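PDB 5WLH: LbaCas13a H328A (C2c2) from Lachnospiraceae bacterium NK4A179, which binds a pre-crRNA as its guide and, as an RNA-targeting CRISPR-Cas13a nuclease of the A-cleaving kind, probably cuts RNA recognised by that guide. Local coordinates for residues P649-N654 with P868-L873; K659-L664 with D878-F883; D1148-A1153 with F1219-D1224. All blocks are in the same frame, centred on the assembly; numbering follows the deposited sequence.

Interaction 1. Residues P649-N654 with P868-L873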
loop_
_atom_site.group_PDB
_atom_site.type_symbol
_atom_site.label_atom_id
_atom_site.label_comp_id
_atom_site.label_asym_id
_atom_site.label_seq_id
_atom_site.Cartn_x
_atom_site.Cartn_y
_atom_site.Cartn_z
ATOM N N PRO A 649 2.988 -15.698 37.868
ATOM C CA PRO A 649 3.300 -16.354 39.148
ATOM C C PRO A 649 2.209 -16.207 40.190
ATOM O O PRO A 649 2.370 -16.726 41.303
ATOM C CB PRO A 649 4.594 -15.666 39.598
ATOM C CG PRO A 649 4.670 -14.417 38.836
ATOM C CD PRO A 649 3.957 -14.632 37.554
ATOM N N MET A 650 1.116 -15.515 39.875
ATOM C CA MET A 650 -0.055 -15.520 40.738
ATOM C C MET A 650 -0.864 -16.798 40.584
ATOM O O MET A 650 -1.678 -17.118 41.462
ATOM C CB MET A 650 -0.932 -14.306 40.426
ATOM C CG MET A 650 -2.152 -14.120 41.307
ATOM S SD MET A 650 -2.960 -12.540 40.964
ATOM C CE MET A 650 -1.593 -11.421 41.240
ATOM N N PHE A 651 -0.651 -17.542 39.497
ATOM C CA PHE A 651 -1.482 -18.701 39.194
ATOM C C PHE A 651 -0.701 -19.973 38.913
ATOM O O PHE A 651 -1.312 -21.046 38.864
ATOM C CB PHE A 651 -2.404 -18.387 38.004
ATOM C CG PHE A 651 -3.275 -17.181 38.238
ATOM C CD1 PHE A 651 -4.460 -17.300 38.949
ATOM C CD2 PHE A 651 -2.891 -15.926 37.796
ATOM C CE1 PHE A 651 -5.261 -16.191 39.194
ATOM C CE2 PHE A 651 -3.688 -14.815 38.033
ATOM C CZ PHE A 651 -4.877 -14.951 38.735
ATOM N N TYR A 652 0.621 -19.904 38.759
ATOM C CA TYR A 652 1.412 -21.087 38.473
ATOM C C TYR A 652 2.691 -21.054 39.301
ATOM O O TYR A 652 3.119 -20.002 39.783
ATOM C CB TYR A 652 1.721 -21.197 36.969
ATOM C CG TYR A 652 0.472 -21.319 36.126
ATOM C CD1 TYR A 652 -0.193 -22.534 36.006
ATOM C CD2 TYR A 652 -0.060 -20.214 35.469
ATOM C CE1 TYR A 652 -1.346 -22.645 35.244
ATOM C CE2 TYR A 652 -1.208 -20.315 34.709
ATOM C CZ TYR A 652 -1.847 -21.534 34.596
ATOM O OH TYR A 652 -2.989 -21.633 33.837
ATOM N N LYS A 653 3.280 -22.230 39.476
ATOM C CA LYS A 653 4.504 -22.352 40.255
ATOM C C LYS A 653 5.684 -21.745 39.504
ATOM O O LYS A 653 5.840 -21.951 38.297
ATOM C CB LYS A 653 4.776 -23.822 40.568
ATOM C CG LYS A 653 3.635 -24.495 41.326
ATOM C CD LYS A 653 4.068 -25.819 41.948
ATOM C CE LYS A 653 4.135 -26.931 40.906
ATOM N NZ LYS A 653 4.529 -28.239 41.512
ATOM N N ASN A 654 6.532 -21.016 40.242
ATOM C CA ASN A 654 7.714 -20.405 39.639
ATOM C C ASN A 654 8.525 -21.424 38.842
ATOM O O ASN A 654 8.992 -21.130 37.738
ATOM C CB ASN A 654 8.581 -19.754 40.722
ATOM C CG ASN A 654 7.965 -18.476 41.291
ATOM O OD1 ASN A 654 6.819 -18.137 41.000
ATOM N ND2 ASN A 654 8.734 -17.761 42.103
ATOM N N PRO A 868 -4.212 -24.185 37.229
ATOM C CA PRO A 868 -3.843 -22.945 37.912
ATOM C C PRO A 868 -4.304 -22.969 39.353
ATOM O O PRO A 868 -5.308 -23.599 39.698
ATOM C CB PRO A 868 -4.590 -21.870 37.121
ATOM C CG PRO A 868 -5.802 -22.583 36.610
ATOM C CD PRO A 868 -5.354 -23.984 36.316
ATOM N N TYR A 869 -3.565 -22.258 40.197
ATOM C CA TYR A 869 -3.950 -22.089 41.590
ATOM C C TYR A 869 -3.530 -20.693 42.022
ATOM O O TYR A 869 -2.342 -20.352 41.981
ATOM C CB TYR A 869 -3.330 -23.181 42.478
ATOM C CG TYR A 869 -1.853 -23.010 42.761
ATOM C CD1 TYR A 869 -0.911 -23.087 41.735
ATOM C CD2 TYR A 869 -1.401 -22.754 44.051
ATOM C CE1 TYR A 869 0.437 -22.918 41.992
ATOM C CE2 TYR A 869 -0.056 -22.584 44.317
ATOM C CZ TYR A 869 0.859 -22.668 43.288
ATOM O OH TYR A 869 2.199 -22.499 43.554
ATOM N N LYS A 870 -4.510 -19.870 42.383
ATOM C CA LYS A 870 -4.221 -18.510 42.815
ATOM C C LYS A 870 -3.437 -18.530 44.118
ATOM O O LYS A 870 -3.785 -19.257 45.054
ATOM C CB LYS A 870 -5.517 -17.720 42.985
ATOM C CG LYS A 870 -5.328 -16.207 42.994
ATOM C CD LYS A 870 -5.295 -15.674 44.416
ATOM C CE LYS A 870 -4.690 -14.284 44.480
ATOM N NZ LYS A 870 -4.781 -13.730 45.862
ATOM N N HIS A 871 -2.362 -17.745 44.170
ATOM C CA HIS A 871 -1.601 -17.565 45.398
ATOM C C HIS A 871 -0.947 -16.191 45.357
ATOM O O HIS A 871 -1.131 -15.420 44.411
ATOM C CB HIS A 871 -0.578 -18.691 45.607
ATOM C CG HIS A 871 0.424 -18.836 44.501
ATOM N ND1 HIS A 871 0.078 -19.226 43.224
ATOM C CD2 HIS A 871 1.768 -18.674 44.493
ATOM C CE1 HIS A 871 1.166 -19.288 42.477
ATOM N NE2 HIS A 871 2.204 -18.955 43.222
ATOM N N ASP A 872 -0.188 -15.879 46.403
ATOM C CA ASP A 872 0.381 -14.549 46.537
ATOM C C ASP A 872 1.548 -14.365 45.578
ATOM O O ASP A 872 2.335 -15.287 45.347
ATOM C CB ASP A 872 0.844 -14.308 47.973
ATOM C CG ASP A 872 -0.309 -14.267 48.961
ATOM O OD1 ASP A 872 -1.302 -13.554 48.704
ATOM O OD2 ASP A 872 -0.216 -14.955 49.998
ATOM N N LEU A 873 1.653 -13.163 45.021
ATOM C CA LEU A 873 2.810 -12.814 44.211
ATOM C C LEU A 873 4.055 -12.749 45.084
ATOM O O LEU A 873 4.044 -12.133 46.155
ATOM C CB LEU A 873 2.589 -11.471 43.522
ATOM C CG LEU A 873 2.076 -11.484 42.087
ATOM C CD1 LEU A 873 2.065 -10.073 41.523
ATOM C CD2 LEU A 873 2.918 -12.404 41.230
HETATM O O HOH W 1 4.408 -16.271 43.459
HETATM O O HOH W 2 4.649 -19.004 41.969
#

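Interaction 2. Residues K659-L664 with D878-F883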
loop_
_atom_site.group_PDB
_atom_site.type_symbol
_atom_site.label_atom_id
_atom_site.label_comp_id
_atom_site.label_asym_id
_atom_site.label_seq_id
_atom_site.Cartn_x
_atom_site.Cartn_y
_atom_site.Cartn_z
ATOM N N LYS A 659 10.650 -23.387 33.652
ATOM C CA LYS A 659 10.788 -24.320 32.542
ATOM C C LYS A 659 10.280 -23.697 31.252
ATOM O O LYS A 659 10.949 -23.761 30.213
ATOM C CB LYS A 659 10.036 -25.616 32.840
ATOM C CG LYS A 659 10.071 -26.617 31.701
ATOM C CD LYS A 659 8.769 -26.617 30.938
ATOM C CE LYS A 659 8.568 -27.901 30.143
ATOM N NZ LYS A 659 9.547 -28.042 29.026
ATOM N N LEU A 660 9.094 -23.089 31.307
ATOM C CA LEU A 660 8.531 -22.417 30.137
ATOM C C LEU A 660 9.438 -21.280 29.670
ATOM O O LEU A 660 9.735 -21.163 28.476
ATOM C CB LEU A 660 7.126 -21.894 30.464
ATOM C CG LEU A 660 6.375 -21.155 29.343
ATOM C CD1 LEU A 660 6.283 -22.021 28.103
ATOM C CD2 LEU A 660 4.985 -20.779 29.798
ATOM N N LEU A 661 9.881 -20.433 30.604
ATOM C CA LEU A 661 10.741 -19.302 30.260
ATOM C C LEU A 661 11.969 -19.756 29.491
ATOM O O LEU A 661 12.340 -19.159 28.470
ATOM C CB LEU A 661 11.162 -18.561 31.529
ATOM C CG LEU A 661 10.168 -17.610 32.176
ATOM C CD1 LEU A 661 10.627 -17.292 33.592
ATOM C CD2 LEU A 661 10.004 -16.334 31.334
ATOM N N ILE A 662 12.621 -20.817 29.976
ATOM C CA ILE A 662 13.804 -21.316 29.290
ATOM C C ILE A 662 13.430 -21.835 27.910
ATOM O O ILE A 662 14.127 -21.571 26.926
ATOM C CB ILE A 662 14.503 -22.396 30.142
ATOM C CG1 ILE A 662 15.042 -21.769 31.430
ATOM C CG2 ILE A 662 15.626 -23.047 29.358
ATOM C CD1 ILE A 662 15.513 -22.791 32.450
ATOM N N ASP A 663 12.313 -22.566 27.808
ATOM C CA ASP A 663 11.867 -23.063 26.507
ATOM C C ASP A 663 11.636 -21.925 25.522
ATOM O O ASP A 663 12.032 -22.016 24.354
ATOM C CB ASP A 663 10.571 -23.851 26.655
ATOM C CG ASP A 663 10.768 -25.202 27.308
ATOM O OD1 ASP A 663 11.930 -25.628 27.523
ATOM O OD2 ASP A 663 9.735 -25.830 27.606
ATOM N N LEU A 664 10.988 -20.849 25.970
ATOM C CA LEU A 664 10.584 -19.793 25.047
ATOM C C LEU A 664 11.748 -18.908 24.626
ATOM O O LEU A 664 11.779 -18.441 23.482
ATOM C CB LEU A 664 9.483 -18.932 25.668
ATOM C CG LEU A 664 8.151 -19.649 25.954
ATOM C CD1 LEU A 664 7.065 -18.655 26.299
ATOM C CD2 LEU A 664 7.711 -20.537 24.781
ATOM N N ASP A 878 12.451 -11.817 43.439
ATOM C CA ASP A 878 12.483 -13.216 43.842
ATOM C C ASP A 878 11.989 -14.171 42.764
ATOM O O ASP A 878 12.171 -15.385 42.903
ATOM C CB ASP A 878 11.639 -13.426 45.106
ATOM C CG ASP A 878 12.266 -12.804 46.339
ATOM O OD1 ASP A 878 13.440 -12.380 46.267
ATOM O OD2 ASP A 878 11.579 -12.740 47.379
ATOM N N PHE A 879 11.370 -13.665 41.699
ATOM C CA PHE A 879 10.793 -14.530 40.675
ATOM C C PHE A 879 11.890 -14.958 39.709
ATOM O O PHE A 879 12.435 -14.129 38.970
ATOM C CB PHE A 879 9.658 -13.820 39.941
ATOM C CG PHE A 879 9.137 -14.586 38.761
ATOM C CD1 PHE A 879 8.530 -15.819 38.930
ATOM C CD2 PHE A 879 9.265 -14.075 37.479
ATOM C CE1 PHE A 879 8.055 -16.529 37.846
ATOM C CE2 PHE A 879 8.801 -14.780 36.393
ATOM C CZ PHE A 879 8.184 -16.004 36.574
ATOM N N VAL A 880 12.212 -16.251 39.731
ATOM C CA VAL A 880 13.217 -16.886 38.877
ATOM C C VAL A 880 14.436 -15.982 38.711
ATOM O O VAL A 880 14.784 -15.614 37.582
ATOM C CB VAL A 880 12.609 -17.267 37.517
ATOM C CG1 VAL A 880 13.499 -18.263 36.787
ATOM C CG2 VAL A 880 11.236 -17.866 37.717
ATOM N N PRO A 881 15.114 -15.590 39.795
ATOM C CA PRO A 881 16.296 -14.731 39.640
ATOM C C PRO A 881 17.466 -15.437 38.975
ATOM O O PRO A 881 18.408 -14.764 38.535
ATOM C CB PRO A 881 16.629 -14.338 41.082
ATOM C CG PRO A 881 16.172 -15.510 41.888
ATOM C CD PRO A 881 14.950 -16.058 41.185
ATOM N N ASP A 882 17.428 -16.765 38.889
ATOM C CA ASP A 882 18.466 -17.579 38.276
ATOM C C ASP A 882 18.249 -17.773 36.780
ATOM O O ASP A 882 18.837 -18.684 36.187
ATOM C CB ASP A 882 18.523 -18.940 38.975
ATOM C CG ASP A 882 17.131 -19.475 39.311
ATOM O OD1 ASP A 882 16.279 -18.684 39.756
ATOM O OD2 ASP A 882 16.887 -20.682 39.116
ATOM N N PHE A 883 17.416 -16.935 36.164
ATOM C CA PHE A 883 16.958 -17.195 34.804
ATOM C C PHE A 883 18.069 -16.973 33.781
ATOM O O PHE A 883 18.295 -17.814 32.901
ATOM C CB PHE A 883 15.743 -16.314 34.507
ATOM C CG PHE A 883 15.235 -16.440 33.116
ATOM C CD1 PHE A 883 15.038 -17.687 32.550
ATOM C CD2 PHE A 883 14.954 -15.310 32.365
ATOM C CE1 PHE A 883 14.580 -17.807 31.260
ATOM C CE2 PHE A 883 14.487 -15.426 31.080
ATOM C CZ PHE A 883 14.303 -16.678 30.524
#

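Interaction 3. Residues D1148-A1153 with F1219-D1224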
loop_
_atom_site.group_PDB
_atom_site.type_symbol
_atom_site.label_atom_id
_atom_site.label_comp_id
_atom_site.label_asym_id
_atom_site.label_seq_id
_atom_site.Cartn_x
_atom_site.Cartn_y
_atom_site.Cartn_z
ATOM N N ASP A 1148 20.923 11.214 -30.906
ATOM C CA ASP A 1148 21.927 11.981 -31.632
ATOM C C ASP A 1148 21.937 13.459 -31.271
ATOM O O ASP A 1148 22.720 14.210 -31.857
ATOM C CB ASP A 1148 21.734 11.813 -33.151
ATOM C CG ASP A 1148 20.392 12.357 -33.661
ATOM O OD1 ASP A 1148 19.720 13.158 -32.969
ATOM O OD2 ASP A 1148 20.002 11.970 -34.787
ATOM N N SER A 1149 21.080 13.902 -30.351
ATOM C CA SER A 1149 21.070 15.306 -29.977
ATOM C C SER A 1149 22.442 15.729 -29.447
ATOM O O SER A 1149 23.252 14.910 -28.990
ATOM C CB SER A 1149 19.987 15.582 -28.934
ATOM O OG SER A 1149 20.361 15.061 -27.664
ATOM N N ASN A 1150 22.707 17.028 -29.542
ATOM C CA ASN A 1150 23.997 17.570 -29.142
ATOM C C ASN A 1150 24.190 17.440 -27.634
ATOM O O ASN A 1150 23.310 17.812 -26.849
ATOM C CB ASN A 1150 24.101 19.033 -29.570
ATOM C CG ASN A 1150 25.296 19.733 -28.956
ATOM O OD1 ASN A 1150 26.431 19.548 -29.402
ATOM N ND2 ASN A 1150 25.049 20.534 -27.918
ATOM N N LYS A 1151 25.346 16.911 -27.230
ATOM C CA LYS A 1151 25.668 16.695 -25.822
ATOM C C LYS A 1151 27.078 17.193 -25.546
ATOM O O LYS A 1151 27.999 16.890 -26.309
ATOM C CB LYS A 1151 25.538 15.210 -25.447
ATOM C CG LYS A 1151 24.086 14.721 -25.432
ATOM C CD LYS A 1151 23.970 13.216 -25.192
ATOM C CE LYS A 1151 24.021 12.474 -26.507
ATOM N NZ LYS A 1151 22.840 12.825 -27.316
ATOM N N GLN A 1152 27.240 17.958 -24.466
ATOM C CA GLN A 1152 28.557 18.467 -24.102
ATOM C C GLN A 1152 29.432 17.363 -23.509
ATOM O O GLN A 1152 28.956 16.306 -23.080
ATOM C CB GLN A 1152 28.436 19.628 -23.115
ATOM C CG GLN A 1152 28.063 20.948 -23.780
ATOM C CD GLN A 1152 28.369 20.951 -25.266
ATOM O OE1 GLN A 1152 29.517 21.131 -25.683
ATOM N NE2 GLN A 1152 27.338 20.740 -26.078
ATOM N N ALA A 1153 30.740 17.634 -23.481
ATOM C CA ALA A 1153 31.709 16.610 -23.109
ATOM C C ALA A 1153 31.420 16.031 -21.732
ATOM O O ALA A 1153 31.404 14.808 -21.560
ATOM C CB ALA A 1153 33.127 17.182 -23.142
ATOM N N PHE A 1219 26.806 23.550 -18.940
ATOM C CA PHE A 1219 26.069 23.123 -20.124
ATOM C C PHE A 1219 25.464 24.325 -20.844
ATOM O O PHE A 1219 24.847 25.200 -20.227
ATOM C CB PHE A 1219 24.972 22.119 -19.742
ATOM C CG PHE A 1219 25.490 20.780 -19.214
ATOM C CD1 PHE A 1219 26.793 20.359 -19.449
ATOM C CD2 PHE A 1219 24.649 19.938 -18.490
ATOM C CE1 PHE A 1219 27.244 19.134 -18.964
ATOM C CE2 PHE A 1219 25.099 18.711 -17.998
ATOM C CZ PHE A 1219 26.400 18.314 -18.233
ATOM N N GLU A 1220 25.669 24.377 -22.157
ATOM C CA GLU A 1220 25.201 25.499 -22.961
ATOM C C GLU A 1220 23.788 25.308 -23.488
ATOM O O GLU A 1220 23.064 26.296 -23.661
ATOM C CB GLU A 1220 26.149 25.730 -24.140
ATOM C CG GLU A 1220 27.523 26.245 -23.755
ATOM C CD GLU A 1220 27.858 27.521 -24.494
ATOM O OE1 GLU A 1220 26.904 28.247 -24.838
ATOM O OE2 GLU A 1220 29.050 27.791 -24.744
ATOM N N ASN A 1221 23.378 24.066 -23.749
ATOM C CA ASN A 1221 22.088 23.787 -24.370
ATOM C C ASN A 1221 20.917 23.863 -23.395
ATOM O O ASN A 1221 19.771 23.663 -23.814
ATOM C CB ASN A 1221 22.117 22.410 -25.042
ATOM C CG ASN A 1221 22.886 21.379 -24.234
ATOM O OD1 ASN A 1221 23.114 21.551 -23.036
ATOM N ND2 ASN A 1221 23.295 20.300 -24.894
ATOM N N THR A 1222 21.166 24.146 -22.119
ATOM C CA THR A 1222 20.092 24.327 -21.154
ATOM C C THR A 1222 20.514 25.371 -20.130
ATOM O O THR A 1222 21.686 25.739 -20.027
ATOM C CB THR A 1222 19.723 23.010 -20.447
ATOM O OG1 THR A 1222 18.701 23.261 -19.471
ATOM C CG2 THR A 1222 20.947 22.404 -19.754
ATOM N N SER A 1223 19.530 25.850 -19.372
ATOM C CA SER A 1223 19.799 26.605 -18.160
ATOM C C SER A 1223 19.566 25.796 -16.891
ATOM O O SER A 1223 19.977 26.243 -15.813
ATOM C CB SER A 1223 18.941 27.880 -18.118
ATOM O OG SER A 1223 19.322 28.781 -19.143
ATOM N N ASP A 1224 18.931 24.620 -16.985
ATOM C CA ASP A 1224 18.657 23.791 -15.805
ATOM C C ASP A 1224 18.563 22.331 -16.264
ATOM O O ASP A 1224 17.475 21.826 -16.555
ATOM C CB ASP A 1224 17.390 24.239 -15.086
ATOM C CG ASP A 1224 17.200 23.548 -13.735
ATOM O OD1 ASP A 1224 17.755 22.448 -13.541
ATOM O OD2 ASP A 1224 16.514 24.111 -12.854
#

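Interaction 1. Residues P649-N654 with P868-L873
Met-650 and Phe-651 give their backbone carbonyls to the loop 868-873, which runs alongside in extended form. His-871 N binds Met-650 O at 2.9 Å, and Tyr-869 N binds Phe-651 O in a nearly straight bond (167° at the hydrogen). Two irregular loops, neither a regular strand, are thus joined by backbone bonds, pinning the lead-in of helix 654-665 to the loop after helix 843-861. Apolar groups close both ends: Leu-873 CD2 meets Pro-649 CG at 3.6 Å and Met-650 CE packs on Leu-873 CG at 3.8 Å, while Pro-868 CB lies against Tyr-652 CZ and OH. Between them, Lys-870 CG rests on Phe-651 CE1.

With CG between its backbone N and carbonyl carbon (chi1 59°), His-871 folds its ring back over its own segment, where ND1 donates in the ring plane to Tyr-869 O at 2.9 Å and fixes the ring's rotation. At the far edge NE2 hydrogen-bonds a water 2.7 Å away that also hydrogen-bonds Tyr-652 O. A second water joins Pro-649 O to Asp-872 O.

Farther out, Tyr-652 OH hydrogen-bonds Val-865 O. Helix 709-732 backs the contact, with Phe-716 edge-to-face on Phe-651, and Tyr-644 of helix 635-645 meets Pro-649 and Leu-873.

Interaction 2. Residues K659-L664 with D878-F883
Asp-663 OD2, on the helix whose Leu-661 and Ile-662 touch Phe-883, is gripped by two groups: Lys-659 NZ at 2.6 Å in a salt bridge one turn back, and Tyr-862 OH by a hydrogen bond. The ammonium meets the syn lone pair of OD2, a bond that probably favours the charged form of both partners.

The contact across to 878-883 is apolar, without a hydrogen bond. Phe-883 brings its ring to the helix with CG anti to the backbone N (chi1 177°). CE1 comes to 3.5 Å from Leu-661 CB, while Ile-662 CG1 sits in the ring plane at the edge, 4.0 Å from CE1, its side chain sliding past the phenyl in the opposite direction. Leu-661 reaches farther out, tip to tip with Phe-879: CD1 stands 4.1 Å from Phe-879 CZ and also touches Val-880 CG2. The same Val-880 methyl lies over one face of the Phe-879 ring, toward the rim. A type I beta turn from Val-880 to Phe-883, closed by a weak bond from Phe-883 N to Val-880 O (3.3 Å), carries Phe-883, and Phe-879 immediately precedes it, so the two rings leave the chain close together.

Asp-882 OD2 ties this turn to Lys-658 by a salt bridge. Helix 654-665 thus receives the turn on one flank; Phe-643 of helix 635-645 packs on Leu-661, and helix 709-732 lies against Leu-660 and Leu-664.

Interaction 3. Residues D1148-A1153 with F1219-D1224
Asn-1150 and Asn-1221 both point CB toward the opposite loop, and their first torsions carry each CG on in that direction: in Asn-1150 CG is anti to the backbone N (chi1 169°), in Asn-1221 it lies between the backbone N and the carbonyl carbon (chi1 39°). The side chains cross obliquely, with the amide planes 67° apart. Asn-1221 ND2 lies 3.2 Å from Asn-1150 O and 3.5 Å from Asn-1150 ND2, so the carboxamide nitrogen of one loop is placed beside both the backbone and the side chain of the other. Elsewhere the contact is loose: Gln-1152 CB lies 4.1 Å from Phe-1219 CD1.

Each loop is held by bonds within itself and to its own flanking chain. Lys-1151 turns back along its own segment, and its NZ donates to Ser-1149 O at 2.7 Å, with the carbonyls of Cys-1144 and Asn-1147 as further partners. Three backbone oxygens therefore hold the ammonium where helix 1106-1145 runs out, and they probably favour its charged form. In the facing loop Thr-1222 OG1 accepts from Asp-1224 N at 2.8 Å, forming an ST turn. The Asp-1224 carboxylate is fixed at both oxygens, OD1 by Ala-1227 N and OD2 by Tyr-1213 OH.

With so few touching groups, this is a light meeting of two surface loops, about 12 Å from the bound RNA at its nearest atom. One loop leads from the long helix 1106-1145 to the short helix 1153-1156, with Gln-1152 at its N-cap position; the other links helix 1205-1216 to helix 1230-1233. Asn-1221 also touches Leu-290, in the loop between helices 268-287 and 292-311, so the contact also meets a much earlier part of the chain.

In the fold
Interactions 1 and 2 form one patch, their centres 14 Å apart. Their segments alternate along the chain, 649-654 and 659-664 pairing in the same order with 868-873 and 878-883, so a single loop after helix 843-861 follows the start and flank of helix 654-665. The two touch: Asn-654 OD1 is 3.5 Å from Phe-879 CD1, and Pro-649 CB packs on Phe-879 CE1. Helices 635-645 and 709-732 border both. Interaction 3 comes later in the chain, its centre 79 Å from that of interaction 1 and on the opposite side of the molecule. The first two hold this loop against the helix and its lead-in; the third is a light loop-to-loop touch elsewhere in this largely helical, RNA-binding protein.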